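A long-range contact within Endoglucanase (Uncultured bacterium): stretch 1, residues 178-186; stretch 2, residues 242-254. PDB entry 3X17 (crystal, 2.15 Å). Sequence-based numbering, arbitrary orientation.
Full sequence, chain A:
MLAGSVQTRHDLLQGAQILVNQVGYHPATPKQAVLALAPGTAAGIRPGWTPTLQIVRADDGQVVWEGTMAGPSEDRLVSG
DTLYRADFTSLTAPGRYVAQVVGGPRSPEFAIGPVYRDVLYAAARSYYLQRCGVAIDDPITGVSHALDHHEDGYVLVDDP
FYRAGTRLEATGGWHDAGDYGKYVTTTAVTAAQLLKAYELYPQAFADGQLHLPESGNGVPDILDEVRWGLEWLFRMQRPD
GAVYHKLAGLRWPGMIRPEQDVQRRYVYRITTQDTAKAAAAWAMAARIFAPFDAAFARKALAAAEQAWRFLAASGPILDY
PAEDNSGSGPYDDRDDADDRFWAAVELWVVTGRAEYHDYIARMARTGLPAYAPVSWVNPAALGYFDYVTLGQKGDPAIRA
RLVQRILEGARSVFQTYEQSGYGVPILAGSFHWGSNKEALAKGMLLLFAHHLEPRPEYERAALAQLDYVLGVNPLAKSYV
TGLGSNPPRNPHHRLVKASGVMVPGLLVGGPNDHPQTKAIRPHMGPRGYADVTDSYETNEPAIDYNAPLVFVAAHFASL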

# COMPACT_ATOMS: atom_id res chain seq x y z
N GLY A 178 -6.66 -10.15 6.08
CA GLY A 178 -6.93 -10.93 7.28
C GLY A 178 -7.65 -12.26 7.04
O GLY A 178 -7.93 -12.99 7.99
N ASP A 179 -8.04 -12.51 5.79
CA ASP A 179 -8.47 -13.84 5.39
C ASP A 179 -7.30 -14.55 4.73
O ASP A 179 -6.14 -14.09 4.79
N TYR A 180 -7.61 -15.67 4.09
CA TYR A 180 -6.57 -16.51 3.49
C TYR A 180 -6.79 -16.69 2.00
O TYR A 180 -6.03 -17.41 1.34
N GLY A 181 -7.77 -15.98 1.46
CA GLY A 181 -7.96 -15.94 0.01
C GLY A 181 -6.75 -15.37 -0.71
O GLY A 181 -5.95 -14.64 -0.13
N LYS A 182 -6.53 -15.80 -1.94
CA LYS A 182 -5.43 -15.30 -2.74
C LYS A 182 -6.03 -14.78 -4.04
O LYS A 182 -6.91 -15.40 -4.61
N TYR A 183 -5.70 -13.56 -4.40
CA TYR A 183 -6.51 -12.87 -5.40
C TYR A 183 -5.57 -12.27 -6.41
O TYR A 183 -4.66 -11.54 -6.03
N VAL A 184 -5.75 -12.58 -7.68
CA VAL A 184 -4.82 -12.10 -8.68
C VAL A 184 -4.83 -10.56 -8.81
O VAL A 184 -3.81 -9.93 -9.16
N THR A 185 -5.96 -9.95 -8.46
CA THR A 185 -6.22 -8.56 -8.82
C THR A 185 -5.38 -7.65 -7.90
O THR A 185 -4.77 -6.69 -8.36
N THR A 186 -5.23 -8.06 -6.65
CA THR A 186 -4.39 -7.33 -5.70
C THR A 186 -2.94 -7.80 -5.75
O THR A 186 -2.03 -7.00 -5.55
N ALA A 242 -4.57 -16.87 -20.45
CA ALA A 242 -5.55 -16.27 -19.54
C ALA A 242 -5.21 -16.57 -18.06
O ALA A 242 -4.58 -17.56 -17.76
N VAL A 243 -5.64 -15.69 -17.15
CA VAL A 243 -5.26 -15.80 -15.74
C VAL A 243 -6.50 -15.87 -14.85
O VAL A 243 -7.43 -15.08 -15.02
N TYR A 244 -6.57 -16.92 -14.02
CA TYR A 244 -7.70 -17.11 -13.10
C TYR A 244 -7.76 -15.97 -12.10
O TYR A 244 -6.75 -15.33 -11.80
N HIS A 245 -8.95 -15.74 -11.57
CA HIS A 245 -9.22 -14.50 -10.87
C HIS A 245 -8.75 -14.57 -9.43
O HIS A 245 -8.23 -13.61 -8.89
N LYS A 246 -8.96 -15.70 -8.79
CA LYS A 246 -8.72 -15.80 -7.37
C LYS A 246 -8.92 -17.25 -6.95
O LYS A 246 -9.37 -18.09 -7.75
N LEU A 247 -8.48 -17.54 -5.73
CA LEU A 247 -8.48 -18.88 -5.21
C LEU A 247 -8.93 -18.81 -3.77
O LEU A 247 -8.30 -18.14 -2.95
N ALA A 248 -10.02 -19.48 -3.45
CA ALA A 248 -10.55 -19.36 -2.09
C ALA A 248 -11.51 -20.50 -1.78
O ALA A 248 -11.89 -21.24 -2.69
N GLY A 249 -11.87 -20.65 -0.51
CA GLY A 249 -12.88 -21.61 -0.08
C GLY A 249 -14.25 -21.10 -0.44
O GLY A 249 -14.40 -19.91 -0.78
N LEU A 250 -15.26 -21.98 -0.40
CA LEU A 250 -16.66 -21.57 -0.54
C LEU A 250 -17.15 -20.79 0.68
O LEU A 250 -18.10 -20.02 0.60
N ARG A 251 -16.46 -20.97 1.80
CA ARG A 251 -16.85 -20.33 3.06
C ARG A 251 -15.71 -19.52 3.69
O ARG A 251 -14.53 -19.86 3.54
N TRP A 252 -16.08 -18.43 4.36
CA TRP A 252 -15.15 -17.66 5.16
C TRP A 252 -14.78 -18.52 6.36
O TRP A 252 -15.66 -18.95 7.09
N PRO A 253 -13.47 -18.79 6.54
CA PRO A 253 -12.98 -19.39 7.76
C PRO A 253 -13.34 -18.53 8.96
O PRO A 253 -13.49 -17.31 8.83
N GLY A 254 -13.43 -19.15 10.13
CA GLY A 254 -13.50 -18.41 11.37
C GLY A 254 -12.15 -17.81 11.72
O GLY A 254 -11.20 -17.84 10.91

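A short antiparallel pairing sets the side chains in place: K182 N donates to L247 O (3.1 Å) and L247 N to K182 O (2.9 Å), so K182 and L247 project from one face of the sheet while Y183 and K246 project from the other. K182, among the residues most covered here, takes chi1 m and chi2 t; its long aliphatic chain suits a buried site beside leucine, with CE 4.4 Å from CD1 of L247 (chi1 t, chi2 t), while its NZ is hydrogen-bonded elsewhere in the structure. V184, covered almost equally, points toward the other stretch with chi1 t. Its short branched apolar side chain suits this close, buried packing, placing CG2 3.8 Å from V243 CG1 and 3.0 Å from Y244 O. The backbone V184 N donates to H245 O (2.9 Å). On the opposite face from K182, the ring of Y183 (chi1 m) brings CD2 to 3.8 Å from K246 CB, and its OH donates to D179 OD2 (2.8 Å), joining apolar packing to a polar anchor. H245, chi1 t, starts away but swings its ring back, CE1 reaching 3.2 Å from T185 OG1. One water bridges this corner, donating to T185 OG1 and to H245 O, each 2.7 Å from its oxygen. Farther along, D179 CB meets the edge of the W252 ring at CZ3 (3.9 Å).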

# COMPACT_ATOMS: atom_id res chain seq x y z
CB ASP A 179 -9.64 -13.76 4.41
CG ASP A 179 -9.27 -13.05 3.12
OD1 ASP A 179 -8.56 -12.04 3.21
OD2 ASP A 179 -9.67 -13.52 2.03
CB TYR A 180 -6.50 -17.89 4.18
CG TYR A 180 -6.20 -17.82 5.67
CD1 TYR A 180 -5.15 -17.02 6.15
CD2 TYR A 180 -6.92 -18.57 6.59
CE1 TYR A 180 -4.87 -16.95 7.51
CE2 TYR A 180 -6.60 -18.53 7.95
CZ TYR A 180 -5.59 -17.72 8.40
OH TYR A 180 -5.30 -17.65 9.76
CB LYS A 182 -4.44 -16.42 -3.03
CG LYS A 182 -3.97 -17.17 -1.75
CD LYS A 182 -2.83 -18.14 -2.03
CE LYS A 182 -3.24 -19.24 -3.01
NZ LYS A 182 -2.26 -20.40 -2.95
CB TYR A 183 -7.29 -11.75 -4.75
CG TYR A 183 -8.21 -12.17 -3.65
CD1 TYR A 183 -7.74 -12.23 -2.34
CD2 TYR A 183 -9.58 -12.31 -3.87
CE1 TYR A 183 -8.58 -12.46 -1.29
CE2 TYR A 183 -10.45 -12.53 -2.82
CZ TYR A 183 -9.95 -12.66 -1.54
OH TYR A 183 -10.79 -12.91 -0.49
CB VAL A 184 -5.08 -12.73 -10.04
CG1 VAL A 184 -4.38 -11.90 -11.13
CG2 VAL A 184 -4.53 -14.15 -10.08
CB THR A 185 -7.74 -8.24 -8.72
OG1 THR A 185 -8.49 -9.18 -9.52
CG2 THR A 185 -8.04 -6.81 -9.20
CB THR A 186 -4.91 -7.49 -4.24
OG1 THR A 186 -5.27 -8.87 -4.03
CG2 THR A 186 -6.13 -6.59 -3.97
CB ALA A 242 -6.98 -16.76 -19.88
CB VAL A 243 -4.33 -14.63 -15.29
CG1 VAL A 243 -3.97 -14.74 -13.79
CG2 VAL A 243 -3.06 -14.64 -16.12
CB TYR A 244 -7.61 -18.46 -12.37
CG TYR A 244 -7.72 -19.65 -13.30
CD1 TYR A 244 -8.91 -19.93 -13.97
CD2 TYR A 244 -6.61 -20.46 -13.57
CE1 TYR A 244 -9.00 -21.00 -14.86
CE2 TYR A 244 -6.69 -21.53 -14.45
CZ TYR A 244 -7.88 -21.79 -15.10
OH TYR A 244 -7.97 -22.84 -16.00
CB HIS A 245 -10.71 -14.20 -10.90
CG HIS A 245 -11.11 -13.01 -10.09
ND1 HIS A 245 -10.58 -11.75 -10.31
CD2 HIS A 245 -12.10 -12.85 -9.17
CE1 HIS A 245 -11.21 -10.88 -9.54
NE2 HIS A 245 -12.11 -11.53 -8.81
CB LYS A 246 -9.69 -14.89 -6.60
CG LYS A 246 -11.16 -15.35 -6.70
CD LYS A 246 -12.07 -14.58 -5.77
CE LYS A 246 -13.54 -14.89 -6.10
NZ LYS A 246 -14.48 -14.36 -5.04
CB LEU A 247 -7.09 -19.47 -5.29
CG LEU A 247 -7.02 -20.98 -5.17
CD1 LEU A 247 -5.71 -21.47 -5.82
CD2 LEU A 247 -7.15 -21.43 -3.70
CB ALA A 248 -11.24 -18.00 -1.88
CB LEU A 250 -17.56 -22.79 -0.79
CG LEU A 250 -17.24 -23.61 -2.05
CD1 LEU A 250 -18.08 -24.89 -2.13
CD2 LEU A 250 -17.44 -22.76 -3.31
CB ARG A 251 -17.35 -21.40 4.06
CG ARG A 251 -18.66 -22.09 3.61
CD ARG A 251 -19.03 -23.30 4.49
NE ARG A 251 -17.95 -24.30 4.56
CZ ARG A 251 -17.74 -25.26 3.65
NH1 ARG A 251 -18.52 -25.36 2.57
NH2 ARG A 251 -16.74 -26.12 3.83
CB TRP A 252 -15.81 -16.37 5.66
CG TRP A 252 -16.13 -15.37 4.56
CD1 TRP A 252 -17.34 -15.17 3.97
CD2 TRP A 252 -15.23 -14.42 3.98
NE1 TRP A 252 -17.24 -14.16 3.04
CE2 TRP A 252 -15.96 -13.70 3.01
CE3 TRP A 252 -13.88 -14.10 4.19
CZ2 TRP A 252 -15.39 -12.66 2.26
CZ3 TRP A 252 -13.30 -13.08 3.42
CH2 TRP A 252 -14.07 -12.36 2.48
CB PRO A 253 -11.47 -19.40 7.57
CG PRO A 253 -11.25 -19.18 6.09
CD PRO A 253 -12.38 -18.34 5.65
O HOH W 1 -8.74 -11.25 -7.75